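Local coordinates for protein putative alpha-L-fucosidase (Bacteroides thetaiotaomicron, PDB 3EYP) that probably hydrolyses terminal alpha-L-fucosyl linkages in glycans, at residues Y36-D41 with F263-E268; M209-G214 with Q234-L239; I387-R392 with C445-T450. All coordinates share one frame; numbering follows the deposited sequence.

Contact 1. Residues Y36-D41 with F263-E268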
ATOM      1  N   TYR A  36      -3.628  27.816   2.411  1.00 43.52           N
ATOM      2  CA  TYR A  36      -2.359  27.162   2.221  0.50 43.46           C
ATOM      3  C   TYR A  36      -1.802  26.516   3.455  1.00 43.18           C
ATOM      4  O   TYR A  36      -0.681  26.787   3.814  1.00 44.04           O
ATOM      5  CB  TYR A  36      -1.337  28.185   1.760  0.50 43.94           C
ATOM      6  CG  TYR A  36      -1.484  28.646   0.359  0.50 44.27           C
ATOM      7  CD1 TYR A  36      -1.419  27.749  -0.682  0.50 44.68           C
ATOM      8  CD2 TYR A  36      -1.602  30.005   0.067  0.50 45.59           C
ATOM      9  CE1 TYR A  36      -1.517  28.162  -1.975  0.50 46.11           C
ATOM     10  CE2 TYR A  36      -1.685  30.436  -1.230  0.50 48.09           C
ATOM     11  CZ  TYR A  36      -1.641  29.516  -2.248  0.50 47.65           C
ATOM     12  OH  TYR A  36      -1.745  29.931  -3.551  0.50 50.12           O
ATOM     13  N   VAL A  37      -2.596  25.683   4.099  1.00 41.51           N
ATOM     14  CA  VAL A  37      -2.173  24.924   5.301  1.00 41.60           C
ATOM     15  C   VAL A  37      -2.177  23.426   5.100  1.00 40.62           C
ATOM     16  O   VAL A  37      -3.190  22.832   4.698  1.00 41.70           O
ATOM     17  CB  VAL A  37      -3.001  25.330   6.563  1.00 41.47           C
ATOM     18  CG1 VAL A  37      -2.640  24.485   7.734  1.00 39.88           C
ATOM     19  CG2 VAL A  37      -2.820  26.811   6.868  1.00 41.16           C
ATOM     20  N   ASN A  38      -1.023  22.823   5.376  1.00 40.46           N
ATOM     21  CA  ASN A  38      -0.885  21.387   5.406  1.00 40.57           C
ATOM     22  C   ASN A  38      -0.690  20.743   6.734  1.00 40.30           C
ATOM     23  O   ASN A  38      -0.897  19.560   6.916  1.00 39.34           O
ATOM     24  CB  ASN A  38       0.246  20.949   4.461  1.00 41.87           C
ATOM     25  CG  ASN A  38      -0.064  21.213   3.015  1.00 41.70           C
ATOM     26  OD1 ASN A  38      -1.115  20.805   2.472  1.00 41.82           O
ATOM     27  ND2 ASN A  38       0.859  21.908   2.351  1.00 42.68           N
ATOM     28  N   GLU A  39      -0.263  21.567   7.650  1.00 40.27           N
ATOM     29  CA  GLU A  39      -0.026  21.235   9.001  1.00 40.44           C
ATOM     30  C   GLU A  39      -0.589  22.347   9.876  1.00 39.80           C
ATOM     31  O   GLU A  39       0.006  23.395  10.018  1.00 39.47           O
ATOM     32  CB  GLU A  39       1.485  21.072   9.293  1.00 40.73           C
ATOM     33  CG  GLU A  39       2.123  19.911   8.595  1.00 41.28           C
ATOM     34  CD  GLU A  39       1.672  18.551   9.125  1.00 44.28           C
ATOM     35  OE1 GLU A  39       1.059  18.460  10.227  1.00 45.81           O
ATOM     36  OE2 GLU A  39       1.979  17.530   8.437  1.00 44.02           O
ATOM     37  N   GLY A  40      -1.748  22.078  10.427  1.00 38.71           N
ATOM     38  CA  GLY A  40      -2.495  23.056  11.204  1.00 39.42           C
ATOM     39  C   GLY A  40      -2.065  23.102  12.665  1.00 39.10           C
ATOM     40  O   GLY A  40      -1.540  22.139  13.215  1.00 40.27           O
ATOM     41  N   ASP A  41      -2.290  24.244  13.280  1.00 39.76           N
ATOM     42  CA  ASP A  41      -1.752  24.534  14.629  1.00 40.44           C
ATOM     43  C   ASP A  41      -2.694  24.223  15.789  1.00 39.97           C
ATOM     44  O   ASP A  41      -2.328  24.307  16.956  1.00 39.75           O
ATOM     45  CB  ASP A  41      -1.156  25.941  14.719  1.00 41.20           C
ATOM     46  CG  ASP A  41      -2.157  27.062  14.518  1.00 43.13           C
ATOM     47  OD1 ASP A  41      -3.378  26.835  14.348  1.00 40.43           O
ATOM     48  OD2 ASP A  41      -1.694  28.231  14.489  1.00 44.17           O
ATOM     49  N   PHE A 263      -2.978  18.065   1.707  1.00 37.97           N
ATOM     50  CA  PHE A 263      -4.275  18.701   1.757  1.00 38.85           C
ATOM     51  C   PHE A 263      -4.529  19.466   0.465  1.00 39.22           C
ATOM     52  O   PHE A 263      -3.620  19.768  -0.305  1.00 38.53           O
ATOM     53  CB  PHE A 263      -4.390  19.604   3.008  1.00 36.92           C
ATOM     54  CG  PHE A 263      -4.586  18.850   4.249  1.00 37.70           C
ATOM     55  CD1 PHE A 263      -5.862  18.634   4.747  1.00 39.39           C
ATOM     56  CD2 PHE A 263      -3.487  18.273   4.934  1.00 38.45           C
ATOM     57  CE1 PHE A 263      -6.053  17.930   5.898  1.00 40.67           C
ATOM     58  CE2 PHE A 263      -3.662  17.568   6.080  1.00 37.91           C
ATOM     59  CZ  PHE A 263      -4.933  17.353   6.578  1.00 39.17           C
ATOM     60  N   TYR A 264      -5.799  19.755   0.212  1.00 40.21           N
ATOM     61  CA  TYR A 264      -6.204  20.445  -1.040  1.00 39.24           C
ATOM     62  C   TYR A 264      -5.880  21.928  -1.108  1.00 40.70           C
ATOM     63  O   TYR A 264      -6.213  22.712  -0.194  1.00 40.64           O
ATOM     64  CB  TYR A 264      -7.725  20.307  -1.321  1.00 39.26           C
ATOM     65  CG  TYR A 264      -8.108  20.904  -2.641  1.00 37.31           C
ATOM     66  CD1 TYR A 264      -8.068  20.134  -3.817  1.00 39.44           C
ATOM     67  CD2 TYR A 264      -8.523  22.234  -2.740  1.00 38.26           C
ATOM     68  CE1 TYR A 264      -8.410  20.704  -5.042  1.00 38.71           C
ATOM     69  CE2 TYR A 264      -8.837  22.791  -3.954  1.00 39.39           C
ATOM     70  CZ  TYR A 264      -8.800  22.031  -5.097  1.00 38.20           C
ATOM     71  OH  TYR A 264      -9.151  22.584  -6.332  1.00 38.90           O
ATOM     72  N   HIS A 265      -5.244  22.292  -2.234  1.00 40.43           N
ATOM     73  CA  HIS A 265      -5.059  23.700  -2.619  1.00 41.06           C
ATOM     74  C   HIS A 265      -5.379  23.862  -4.086  1.00 39.91           C
ATOM     75  O   HIS A 265      -4.900  23.145  -4.935  1.00 39.96           O
ATOM     76  CB  HIS A 265      -3.622  24.197  -2.273  1.00 41.19           C
ATOM     77  CG  HIS A 265      -3.147  23.724  -0.945  1.00 40.13           C
ATOM     78  ND1 HIS A 265      -3.698  24.170   0.244  1.00 42.28           N
ATOM     79  CD2 HIS A 265      -2.246  22.769  -0.614  1.00 38.42           C
ATOM     80  CE1 HIS A 265      -3.133  23.517   1.246  1.00 41.77           C
ATOM     81  NE2 HIS A 265      -2.273  22.643   0.747  1.00 39.25           N
ATOM     82  N   ALA A 266      -6.229  24.830  -4.372  1.00 39.04           N
ATOM     83  CA  ALA A 266      -6.675  25.085  -5.739  1.00 40.16           C
ATOM     84  C   ALA A 266      -5.532  25.303  -6.686  1.00 40.87           C
ATOM     85  O   ALA A 266      -5.563  24.929  -7.848  1.00 41.45           O
ATOM     86  CB  ALA A 266      -7.698  26.306  -5.802  1.00 40.20           C
ATOM     87  N   GLU A 267      -4.481  25.869  -6.158  1.00 43.73           N
ATOM     88  CA  GLU A 267      -3.319  26.198  -6.981  1.00 45.02           C
ATOM     89  C   GLU A 267      -2.579  24.951  -7.437  1.00 44.72           C
ATOM     90  O   GLU A 267      -1.743  25.000  -8.322  1.00 45.23           O
ATOM     91  CB  GLU A 267      -2.355  27.117  -6.226  1.00 46.04           C
ATOM     92  CG  GLU A 267      -2.955  28.506  -5.916  1.00 50.10           C
ATOM     93  CD  GLU A 267      -3.728  28.580  -4.585  1.00 53.72           C
ATOM     94  OE1 GLU A 267      -3.986  27.526  -3.970  1.00 50.75           O
ATOM     95  OE2 GLU A 267      -4.054  29.719  -4.162  1.00 59.83           O
ATOM     96  N   GLU A 268      -2.899  23.823  -6.852  1.00 43.02           N
ATOM     97  CA  GLU A 268      -2.211  22.613  -7.248  1.00 43.28           C
ATOM     98  C   GLU A 268      -3.036  21.807  -8.223  1.00 42.09           C
ATOM     99  O   GLU A 268      -2.686  20.697  -8.572  1.00 40.59           O
ATOM    100  CB  GLU A 268      -1.794  21.788  -6.043  1.00 43.26           C
ATOM    101  CG  GLU A 268      -0.693  22.432  -5.173  1.00 43.97           C
ATOM    102  CD  GLU A 268      -0.301  21.589  -3.985  1.00 45.17           C
ATOM    103  OE1 GLU A 268      -0.836  20.471  -3.816  1.00 43.90           O
ATOM    104  OE2 GLU A 268       0.541  22.042  -3.181  1.00 48.50           O
TER
HETATM  105  O   HOH W   1      -5.314  26.406   0.273  1.00 41.33           O

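Contact 2. Residues M209-G214 with Q234-L239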
ATOM      1  N   MET A 209       8.098   3.171   4.831  1.00 39.55           N
ATOM      2  CA  MET A 209       9.221   2.808   3.993  1.00 39.06           C
ATOM      3  C   MET A 209      10.201   3.938   3.764  1.00 38.04           C
ATOM      4  O   MET A 209      10.959   3.926   2.834  1.00 40.33           O
ATOM      5  CB  MET A 209       8.784   2.230   2.651  1.00 38.71           C
ATOM      6  CG  MET A 209       7.493   2.741   2.181  1.00 36.56           C
ATOM      7  SD  MET A 209       7.372   4.486   1.838  1.00 29.83           S
ATOM      8  CE  MET A 209       8.259   4.548   0.295  1.00 35.09           C
ATOM      9  N   GLY A 210      10.090   4.944   4.592  1.00 38.36           N
ATOM     10  CA  GLY A 210      11.055   6.007   4.727  1.00 38.93           C
ATOM     11  C   GLY A 210      11.045   7.225   3.819  1.00 40.60           C
ATOM     12  O   GLY A 210      11.854   8.122   4.016  1.00 42.67           O
ATOM     13  N   ASN A 211      10.190   7.250   2.811  1.00 41.44           N
ATOM     14  CA  ASN A 211       9.923   8.468   2.005  1.00 41.44           C
ATOM     15  C   ASN A 211       8.463   8.634   1.584  1.00 42.90           C
ATOM     16  O   ASN A 211       7.648   7.737   1.757  1.00 41.99           O
ATOM     17  CB  ASN A 211      10.842   8.577   0.782  1.00 41.95           C
ATOM     18  CG  ASN A 211      10.529   7.531  -0.279  1.00 40.58           C
ATOM     19  OD1 ASN A 211       9.525   7.640  -0.960  1.00 41.17           O
ATOM     20  ND2 ASN A 211      11.400   6.475  -0.403  1.00 41.97           N
ATOM     21  N   GLU A 212       8.128   9.825   1.079  1.00 42.53           N
ATOM     22  CA  GLU A 212       6.739  10.081   0.671  1.00 45.07           C
ATOM     23  C   GLU A 212       6.747  10.353  -0.790  1.00 44.68           C
ATOM     24  O   GLU A 212       5.941  11.149  -1.296  1.00 44.66           O
ATOM     25  CB  GLU A 212       6.108  11.275   1.416  1.00 46.04           C
ATOM     26  CG  GLU A 212       5.952  11.023   2.887  1.00 47.88           C
ATOM     27  CD  GLU A 212       5.501  12.244   3.712  1.00 50.22           C
ATOM     28  OE1 GLU A 212       5.338  13.380   3.180  1.00 48.25           O
ATOM     29  OE2 GLU A 212       5.326  12.029   4.926  1.00 53.70           O
ATOM     30  N   ALA A 213       7.704   9.712  -1.464  1.00 43.15           N
ATOM     31  CA  ALA A 213       7.889   9.941  -2.894  1.00 43.31           C
ATOM     32  C   ALA A 213       7.306   8.829  -3.746  1.00 43.33           C
ATOM     33  O   ALA A 213       7.226   8.934  -4.983  1.00 44.60           O
ATOM     34  CB  ALA A 213       9.332  10.172  -3.233  1.00 41.99           C
ATOM     35  N   GLY A 214       6.901   7.775  -3.047  1.00 42.84           N
ATOM     36  CA  GLY A 214       6.246   6.614  -3.636  1.00 42.51           C
ATOM     37  C   GLY A 214       7.223   5.560  -4.144  1.00 42.52           C
ATOM     38  O   GLY A 214       6.924   4.788  -5.069  1.00 42.61           O
ATOM     39  N   GLN A 234      16.778   6.961  11.666  1.00 51.64           N
ATOM     40  CA  GLN A 234      18.153   6.505  11.614  1.00 51.15           C
ATOM     41  C   GLN A 234      18.301   5.163  10.878  1.00 49.65           C
ATOM     42  O   GLN A 234      19.395   4.604  10.759  1.00 48.42           O
ATOM     43  CB  GLN A 234      18.722   6.507  13.041  1.00 52.85           C
ATOM     44  CG  GLN A 234      18.791   8.006  13.647  1.00 56.25           C
ATOM     45  CD  GLN A 234      19.721   8.958  12.815  1.00 58.78           C
ATOM     46  OE1 GLN A 234      20.793   8.545  12.401  1.00 62.39           O
ATOM     47  NE2 GLN A 234      19.296  10.203  12.570  1.00 61.69           N
ATOM     48  N   TYR A 235      17.189   4.685  10.320  1.00 46.67           N
ATOM     49  CA  TYR A 235      17.175   3.389   9.558  1.00 45.69           C
ATOM     50  C   TYR A 235      16.388   3.471   8.260  1.00 44.61           C
ATOM     51  O   TYR A 235      15.442   2.721   8.022  1.00 44.19           O
ATOM     52  CB  TYR A 235      16.517   2.268  10.380  1.00 45.35           C
ATOM     53  CG  TYR A 235      17.310   1.774  11.564  1.00 46.47           C
ATOM     54  CD1 TYR A 235      18.045   0.597  11.479  1.00 48.78           C
ATOM     55  CD2 TYR A 235      17.327   2.467  12.764  1.00 45.92           C
ATOM     56  CE1 TYR A 235      18.779   0.124  12.551  1.00 48.57           C
ATOM     57  CE2 TYR A 235      18.049   1.986  13.856  1.00 44.74           C
ATOM     58  CZ  TYR A 235      18.762   0.794  13.721  1.00 46.86           C
ATOM     59  OH  TYR A 235      19.481   0.283  14.769  1.00 47.10           O
ATOM     60  N   TYR A 236      16.765   4.399   7.432  1.00 43.89           N
ATOM     61  CA  TYR A 236      16.130   4.558   6.105  1.00 44.02           C
ATOM     62  C   TYR A 236      16.155   3.243   5.371  1.00 43.59           C
ATOM     63  O   TYR A 236      15.148   2.780   4.860  1.00 41.42           O
ATOM     64  CB  TYR A 236      16.831   5.627   5.226  1.00 44.53           C
ATOM     65  CG  TYR A 236      16.180   5.793   3.867  1.00 42.86           C
ATOM     66  CD1 TYR A 236      14.957   6.449   3.732  1.00 43.43           C
ATOM     67  CD2 TYR A 236      16.748   5.287   2.734  1.00 43.92           C
ATOM     68  CE1 TYR A 236      14.339   6.580   2.505  1.00 41.32           C
ATOM     69  CE2 TYR A 236      16.130   5.433   1.495  1.00 40.31           C
ATOM     70  CZ  TYR A 236      14.932   6.087   1.396  1.00 43.90           C
ATOM     71  OH  TYR A 236      14.314   6.251   0.186  1.00 42.48           O
ATOM     72  N   LYS A 237      17.333   2.634   5.315  1.00 43.89           N
ATOM     73  CA  LYS A 237      17.474   1.428   4.506  1.00 44.18           C
ATOM     74  C   LYS A 237      16.651   0.297   5.077  1.00 42.12           C
ATOM     75  O   LYS A 237      15.946  -0.398   4.381  1.00 42.08           O
ATOM     76  CB  LYS A 237      18.919   1.008   4.390  1.00 46.45           C
ATOM     77  CG  LYS A 237      19.088  -0.241   3.588  1.00 50.02           C
ATOM     78  CD  LYS A 237      20.507  -0.790   3.773  1.00 54.71           C
ATOM     79  CE  LYS A 237      21.404  -0.453   2.639  1.00 58.51           C
ATOM     80  NZ  LYS A 237      22.658  -1.339   2.762  1.00 60.97           N
ATOM     81  N   GLY A 238      16.720   0.164   6.380  1.00 41.83           N
ATOM     82  CA  GLY A 238      15.949  -0.838   7.110  1.00 41.83           C
ATOM     83  C   GLY A 238      14.455  -0.740   6.860  1.00 41.82           C
ATOM     84  O   GLY A 238      13.723  -1.732   6.898  1.00 41.64           O
ATOM     85  N   LEU A 239      13.995   0.483   6.619  1.00 41.52           N
ATOM     86  CA  LEU A 239      12.583   0.690   6.358  1.00 40.74           C
ATOM     87  C   LEU A 239      12.292   0.539   4.894  1.00 40.37           C
ATOM     88  O   LEU A 239      11.310  -0.058   4.504  1.00 41.09           O
ATOM     89  CB  LEU A 239      12.116   2.058   6.874  1.00 41.35           C
ATOM     90  CG  LEU A 239      12.040   2.307   8.392  1.00 41.42           C
ATOM     91  CD1 LEU A 239      11.546   3.714   8.689  1.00 44.72           C
ATOM     92  CD2 LEU A 239      11.115   1.300   9.037  1.00 42.59           C
TER

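Contact 3. Residues I387-R392 with C445-T450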
ATOM      1  N   ILE A 387       3.496 -16.097  -1.068  1.00 39.00           N
ATOM      2  CA  ILE A 387       4.002 -15.398   0.107  1.00 41.01           C
ATOM      3  C   ILE A 387       3.732 -16.028   1.441  1.00 41.22           C
ATOM      4  O   ILE A 387       4.469 -15.833   2.393  1.00 40.19           O
ATOM      5  CB  ILE A 387       3.622 -13.889   0.107  1.00 40.87           C
ATOM      6  CG1 ILE A 387       2.112 -13.688   0.114  1.00 41.73           C
ATOM      7  CG2 ILE A 387       4.301 -13.221  -1.046  1.00 38.90           C
ATOM      8  CD1 ILE A 387       1.695 -12.160   0.218  1.00 40.83           C
ATOM      9  N   GLU A 388       2.667 -16.814   1.505  1.00 42.25           N
ATOM     10  CA  GLU A 388       2.374 -17.632   2.699  1.00 43.65           C
ATOM     11  C   GLU A 388       3.558 -18.541   3.045  1.00 43.93           C
ATOM     12  O   GLU A 388       3.728 -18.977   4.189  1.00 44.32           O
ATOM     13  CB  GLU A 388       1.132 -18.503   2.466  1.00 44.33           C
ATOM     14  CG  GLU A 388      -0.146 -17.735   2.284  1.00 47.20           C
ATOM     15  CD  GLU A 388      -0.443 -17.357   0.833  1.00 49.47           C
ATOM     16  OE1 GLU A 388       0.451 -17.477  -0.053  1.00 50.49           O
ATOM     17  OE2 GLU A 388      -1.598 -16.953   0.565  1.00 55.21           O
ATOM     18  N   LEU A 389       4.397 -18.792   2.047  1.00 44.04           N
ATOM     19  CA  LEU A 389       5.480 -19.771   2.191  1.00 44.55           C
ATOM     20  C   LEU A 389       6.807 -19.069   2.445  1.00 44.36           C
ATOM     21  O   LEU A 389       7.850 -19.696   2.613  1.00 44.69           O
ATOM     22  CB  LEU A 389       5.583 -20.678   0.960  1.00 45.03           C
ATOM     23  CG  LEU A 389       4.462 -21.725   0.849  1.00 47.60           C
ATOM     24  CD1 LEU A 389       4.670 -22.645  -0.337  1.00 49.08           C
ATOM     25  CD2 LEU A 389       4.331 -22.507   2.171  1.00 48.39           C
ATOM     26  N   GLY A 390       6.751 -17.742   2.468  1.00 44.25           N
ATOM     27  CA  GLY A 390       7.924 -16.927   2.850  1.00 42.90           C
ATOM     28  C   GLY A 390       8.691 -16.379   1.692  1.00 44.17           C
ATOM     29  O   GLY A 390       8.392 -16.681   0.562  1.00 44.10           O
ATOM     30  N   HIS A 391       9.647 -15.485   1.981  1.00 43.33           N
ATOM     31  CA  HIS A 391      10.629 -15.074   0.992  1.00 42.62           C
ATOM     32  C   HIS A 391      11.580 -16.268   0.790  1.00 43.53           C
ATOM     33  O   HIS A 391      12.430 -16.589   1.643  1.00 43.21           O
ATOM     34  CB  HIS A 391      11.468 -13.864   1.413  1.00 43.01           C
ATOM     35  CG  HIS A 391      10.809 -12.527   1.157  1.00 39.59           C
ATOM     36  ND1 HIS A 391      10.629 -12.001  -0.110  1.00 42.80           N
ATOM     37  CD2 HIS A 391      10.405 -11.570   2.023  1.00 44.04           C
ATOM     38  CE1 HIS A 391      10.072 -10.796  -0.007  1.00 43.06           C
ATOM     39  NE2 HIS A 391       9.923 -10.516   1.281  1.00 40.38           N
ATOM     40  N   ARG A 392      11.460 -16.876  -0.379  1.00 43.02           N
ATOM     41  CA  ARG A 392      12.222 -18.114  -0.671  1.00 42.43           C
ATOM     42  C   ARG A 392      13.338 -17.865  -1.635  1.00 42.07           C
ATOM     43  O   ARG A 392      14.475 -18.173  -1.387  1.00 42.16           O
ATOM     44  CB  ARG A 392      11.271 -19.177  -1.241  1.00 42.64           C
ATOM     45  CG  ARG A 392      10.175 -19.507  -0.283  1.00 44.20           C
ATOM     46  CD  ARG A 392       9.151 -20.437  -0.866  1.00 45.66           C
ATOM     47  NE  ARG A 392       9.587 -21.821  -0.855  1.00 45.50           N
ATOM     48  CZ  ARG A 392       9.536 -22.638   0.188  1.00 45.75           C
ATOM     49  NH1 ARG A 392       9.982 -23.873   0.053  1.00 48.16           N
ATOM     50  NH2 ARG A 392       9.100 -22.230   1.367  1.00 45.87           N
ATOM     51  N   CYS A 445      13.567 -23.923  -1.789  1.00 42.70           N
ATOM     52  CA  CYS A 445      13.166 -24.256  -3.159  1.00 43.69           C
ATOM     53  C   CYS A 445      12.120 -23.227  -3.573  1.00 42.14           C
ATOM     54  O   CYS A 445      11.352 -22.801  -2.751  1.00 43.82           O
ATOM     55  CB  CYS A 445      12.611 -25.660  -3.298  1.00 42.70           C
ATOM     56  SG  CYS A 445      11.195 -26.013  -2.333  1.00 47.73           S
ATOM     57  N   PRO A 446      12.089 -22.845  -4.836  1.00 41.56           N
ATOM     58  CA  PRO A 446      11.123 -21.826  -5.320  1.00 41.96           C
ATOM     59  C   PRO A 446       9.670 -22.231  -5.218  1.00 42.10           C
ATOM     60  O   PRO A 446       9.310 -23.401  -5.323  1.00 43.31           O
ATOM     61  CB  PRO A 446      11.482 -21.656  -6.788  1.00 42.75           C
ATOM     62  CG  PRO A 446      12.380 -22.787  -7.141  1.00 41.19           C
ATOM     63  CD  PRO A 446      12.981 -23.330  -5.898  1.00 41.29           C
ATOM     64  N   ALA A 447       8.848 -21.221  -5.014  1.00 41.49           N
ATOM     65  CA  ALA A 447       7.382 -21.352  -5.023  1.00 41.77           C
ATOM     66  C   ALA A 447       6.789 -20.107  -5.653  1.00 42.68           C
ATOM     67  O   ALA A 447       6.752 -19.057  -5.006  1.00 41.37           O
ATOM     68  CB  ALA A 447       6.867 -21.521  -3.604  1.00 40.67           C
ATOM     69  N   ILE A 448       6.448 -20.219  -6.938  1.00 43.65           N
ATOM     70  CA  ILE A 448       6.072 -19.069  -7.773  1.00 44.41           C
ATOM     71  C   ILE A 448       4.681 -19.208  -8.415  1.00 44.94           C
ATOM     72  O   ILE A 448       4.388 -20.155  -9.197  1.00 43.93           O
ATOM     73  CB  ILE A 448       7.152 -18.819  -8.848  1.00 45.84           C
ATOM     74  CG1 ILE A 448       8.503 -18.537  -8.146  1.00 48.75           C
ATOM     75  CG2 ILE A 448       6.738 -17.633  -9.795  1.00 45.20           C
ATOM     76  CD1 ILE A 448       9.737 -18.878  -8.955  1.00 50.18           C
ATOM     77  N   HIS A 449       3.848 -18.225  -8.114  1.00 44.76           N
ATOM     78  CA  HIS A 449       2.453 -18.236  -8.541  1.00 45.82           C
ATOM     79  C   HIS A 449       2.355 -17.883 -10.010  1.00 46.18           C
ATOM     80  O   HIS A 449       1.625 -18.495 -10.775  1.00 48.35           O
ATOM     81  CB  HIS A 449       1.591 -17.210  -7.756  1.00 45.58           C
ATOM     82  CG  HIS A 449       0.972 -17.750  -6.515  1.00 46.16           C
ATOM     83  ND1 HIS A 449       0.107 -18.829  -6.530  1.00 49.72           N
ATOM     84  CD2 HIS A 449       1.002 -17.308  -5.232  1.00 49.39           C
ATOM     85  CE1 HIS A 449      -0.303 -19.077  -5.295  1.00 50.89           C
ATOM     86  NE2 HIS A 449       0.206 -18.156  -4.494  1.00 51.63           N
ATOM     87  N   THR A 450       3.125 -16.883 -10.367  1.00 45.58           N
ATOM     88  CA  THR A 450       2.956 -16.201 -11.628  1.00 46.14           C
ATOM     89  C   THR A 450       4.243 -15.775 -12.226  1.00 45.32           C
ATOM     90  O   THR A 450       5.130 -15.270 -11.547  1.00 46.10           O
ATOM     91  CB  THR A 450       2.039 -14.910 -11.447  1.00 45.27           C
ATOM     92  OG1 THR A 450       0.813 -15.286 -10.785  1.00 48.23           O
ATOM     93  CG2 THR A 450       1.755 -14.243 -12.781  1.00 47.17           C
TER
HETATM   94  O   HOH W   2       0.452 -16.160  -2.338  1.00 52.05           O

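Contact 1. Residues Y36-D41 with F263-E268
With CG anti to the carbonyl carbon (chi1 -42°), the imidazole of His-265 lies beside its own backbone N; Asn-38 has its CG placed the same way and brings its amide to the ring's edge. His-265 NE2 donates to Asn-38 OD1 at 2.8 Å; the N-H...O angle of 166° shows a nearly straight bond. The acceptor sits in the imidazole plane, whereas the donor lies above the carbonyl plane of Asn-38, the two flat groups being strongly turned against each other. Phe-263 N adds a weak bond to Asn-38 OD1 at 3.4 Å, so two donors grip this oxygen. Water 1 bonds to His-265 ND1 and accepts from Tyr-36 N, adding a water-mediated link. Both segments lie in loops of the TIM-barrel domain, after strands 22-26 and 253-257 of the parallel sheet, the second starting a 3-10 turn at Ala-266. Phe-263 also meets His-27 and His-77 edge-to-face, and a glycerol, probably from the crystallisation liquor, lies near its side chain. Farther out, Glu-267 bends at chi2 (88°), and Tyr-36 OH donates to Glu-267 OE2 from above the carboxylate plane; because Tyr-36 is modelled in two conformers, the very short 2.4 Å between these oxygens should be read with caution.

Contact 2. Residues M209-G214 with Q234-L239
Loop 209-214, which follows barrel strand 193-195, packs here against the first turn of helix 236-240 in the TIM-barrel domain, with Tyr-235 at the helix N-cap. Hydrogen bonding across the contact runs through Asn-211, whose CG takes the crowded position between backbone N and carbonyl carbon (chi1 70°). Its ND2 donates to Tyr-236 OH at 3.0 Å, with the hydroxyl oxygen near the amide plane and an N-H...O angle of 145°. The other end of the amide closes an Asx turn: Asn-211 OD1 accepts from Ala-213 N at 2.8 Å, in the carbonyl plane and on a lone pair. Asn-211 ND2 also reaches Glu-215 O, so both ends of the amide help fix its rotation. An alanine here has no amide to bond Ala-213 N or Tyr-236 OH, so the turn would probably loosen and its hold on the helix weaken.

Van der Waals contact brings Tyr-236 and Leu-239 against the backbone of Met-209 and Gly-210. The ring of Tyr-236, with CG anti to the backbone N, presents its edge to the glycine, Tyr-236 CE1 lying 3.3 Å from Gly-210 O. A beta carbon on Gly-210 would fall 2.9 Å from Tyr-236 CD1, a clash, and the positive phi of Gly-210 (85°) is itself easiest for a residue without a beta carbon. Leu-239 CB rests 4.1 Å from Met-209 C.

A CA-H...O contact completes the set: Met-209 CA lies 3.6 Å from Leu-239 O, an oxygen that also accepts from Arg-207 NE.

Contact 3. Residues I387-R392 with C445-T450
The guanidinium of Arg-392 has polar partners at its edge, with Leu-389 O and Cys-445 SG both in its plane, while Ala-447 CB approaches it obliquely. Along one side, Arg-392 NE donates to Cys-445 O at 2.8 Å, almost exactly along the C=O axis, and Arg-392 NH1 reaches Cys-445 SG at 3.4 Å. This is a side-on, two-nitrogen grip on one residue, helped by a weaker bond from NH1 to the same carbonyl. Arg-392 NH2 turns back to Leu-389 O at 3.1 Å and also bonds to Ala-4 O, so the group is held from several directions. The bend at chi3 (80°) turns the guanidinium off the line of the aliphatic stem. Both segments belong to the F5/8 type C domain, a beta sandwich: 387-392 joins strand 380-385 to 393-401, and 445-450 enters strand 447-454, where His-449 and Thr-450 form a classic beta bulge opposite Glu-384. Beside the arginine's aliphatic part, Ala-447 CB touches Arg-392 CD at 3.7 Å and Leu-389 CD1 at 4.1 Å. At the far end, water 2 lies at the edge of the His-449 ring; it donates to Glu-388 OE1, and accepts from Ile-387 N and weakly from His-449 NE2, whose ring is held through ND1 by Thr-355 O.

Contacts 1 and 2 both belong to the TIM-barrel domain, and contact 3 to the F5/8 type C domain. In sequence, both segments of contact 2 fall between 36-41 and 263-268, whereas contact 3 comes after both. The centres of contacts 1 and 2 are about 24 Å apart; contact 1 joins the loops after strands 22-26 and 253-257, and contact 2 joins the loop after strand 193-195, in the same parallel sheet, to helix 236-240. Contact 3 lies about 25 Å from contact 2 and about 43 Å from contact 1, centre to centre. His-391, hydrogen-bonded through NE2 to Ala-222 N and edge-to-face with Trp-221, links contact 3's loop to the region between contact 2's segments, tying the two domains together.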